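Local atomic coordinates of nucleoprotein (Schmallenberg virus, PDB entry 4JNG), a protein that encapsidates the viral genomic RNA, shielding it from nucleases and forming the helical nucleocapsid that serves as template for transcription and replication. Residues Asp136-Thr139 with Met140-Phe144. Numbering follows the deposited sequence.
Sequences DGYT and MYLGF
Y138 and L142, one helical turn apart, show how a short helix brings side chains four residues apart together while its backbone is bonded from turn to turn. CD1 of L142 lies at the edge of the Y138 ring, near its plane, and comes within 4.3 Å of Y138 CB. The leucine also leans over the backbone: its CG is 3.2 Å from Y138 O. That oxygen also accepts the N-H of L142 (N to O 3.0 Å), the donor tilted out of the carbonyl plane. One face of the tyrosine ring is met by its own neighbour, T139, whose CG2 sits 3.4 Å above the plane, displaced toward the rim. Along another side of the turn, M140 reaches back to D136. With CG turned opposite the backbone N (chi1 -166°) and the chain extended beyond it, SD arrives 4.1 Å from D136 CB. Both residues also touch L211. The nearly straight bond from Y141 N to G137 O (3.2 Å) comes first in the backbone series, and the weak one from G143 N to T139 O comes last, after the Y138-L142 bond. Y141 points elsewhere, its OH bonded to M124 N. The arrangement is that of a short alpha-helix, with i to i+4 bonding and G137 as N-cap, which in the orthobunyavirus nucleoprotein fold touches helix 93-110 through Y138 and L142, and helix 158-168 through T139 and M140, which meet Y158.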
# COMPACT_ATOMS: atom_id res chain seq x y z
N ASP B 136 -18.55 -8.25 -32.52
CA ASP B 136 -17.27 -8.81 -32.97
C ASP B 136 -17.24 -10.34 -32.96
O ASP B 136 -16.20 -10.93 -33.23
CB ASP B 136 -16.13 -8.25 -32.11
CG ASP B 136 -15.87 -6.77 -32.37
OD1 ASP B 136 -15.82 -6.37 -33.56
OD2 ASP B 136 -15.69 -6.01 -31.40
N GLY B 137 -18.37 -10.97 -32.65
CA GLY B 137 -18.45 -12.42 -32.63
C GLY B 137 -18.28 -12.97 -31.23
O GLY B 137 -17.57 -12.39 -30.40
N TYR B 138 -18.94 -14.10 -30.97
CA TYR B 138 -18.96 -14.70 -29.63
C TYR B 138 -17.57 -15.11 -29.13
O TYR B 138 -17.30 -15.01 -27.94
CB TYR B 138 -19.94 -15.88 -29.58
CG TYR B 138 -19.46 -17.13 -30.27
CD1 TYR B 138 -19.36 -17.20 -31.66
CD2 TYR B 138 -19.11 -18.26 -29.54
CE1 TYR B 138 -18.91 -18.34 -32.30
CE2 TYR B 138 -18.66 -19.41 -30.17
CZ TYR B 138 -18.56 -19.45 -31.55
OH TYR B 138 -18.12 -20.59 -32.17
N THR B 139 -16.68 -15.56 -30.02
CA THR B 139 -15.38 -16.07 -29.60
C THR B 139 -14.46 -14.95 -29.09
O THR B 139 -13.73 -15.16 -28.13
CB THR B 139 -14.64 -16.87 -30.70
OG1 THR B 139 -14.19 -15.99 -31.74
CG2 THR B 139 -15.54 -17.94 -31.29
N MET B 140 -14.51 -13.78 -29.71
CA MET B 140 -13.68 -12.66 -29.27
C MET B 140 -14.22 -12.06 -27.97
O MET B 140 -13.45 -11.82 -27.03
CB MET B 140 -13.61 -11.57 -30.34
CG MET B 140 -12.51 -10.56 -30.06
SD MET B 140 -12.24 -9.34 -31.36
CE MET B 140 -11.46 -8.07 -30.37
N TYR B 141 -15.53 -11.82 -27.94
CA TYR B 141 -16.21 -11.21 -26.81
C TYR B 141 -16.12 -12.05 -25.55
O TYR B 141 -15.86 -11.54 -24.47
CB TYR B 141 -17.69 -10.96 -27.16
CG TYR B 141 -18.45 -10.16 -26.14
CD1 TYR B 141 -18.30 -8.78 -26.06
CD2 TYR B 141 -19.34 -10.77 -25.26
CE1 TYR B 141 -18.99 -8.03 -25.12
CE2 TYR B 141 -20.04 -10.02 -24.32
CZ TYR B 141 -19.86 -8.66 -24.26
OH TYR B 141 -20.56 -7.92 -23.32
N LEU B 142 -16.37 -13.35 -25.68
CA LEU B 142 -16.31 -14.24 -24.53
C LEU B 142 -14.86 -14.59 -24.22
O LEU B 142 -14.55 -14.94 -23.08
CB LEU B 142 -17.10 -15.52 -24.79
CG LEU B 142 -18.61 -15.36 -24.99
CD1 LEU B 142 -19.18 -16.70 -25.41
CD2 LEU B 142 -19.30 -14.85 -23.73
N GLY B 143 -13.99 -14.49 -25.22
CA GLY B 143 -12.55 -14.67 -25.02
C GLY B 143 -11.93 -13.73 -24.00
O GLY B 143 -10.83 -14.00 -23.51
N PHE B 144 -12.62 -12.65 -23.69
CA PHE B 144 -12.19 -11.70 -22.66
C PHE B 144 -12.43 -12.21 -21.23
O PHE B 144 -11.91 -11.62 -20.27
CB PHE B 144 -12.90 -10.35 -22.84
CG PHE B 144 -12.21 -9.43 -23.81
CD1 PHE B 144 -11.10 -8.69 -23.41
CD2 PHE B 144 -12.69 -9.28 -25.10
CE1 PHE B 144 -10.47 -7.83 -24.30
CE2 PHE B 144 -12.06 -8.42 -25.99
CZ PHE B 144 -10.95 -7.70 -25.59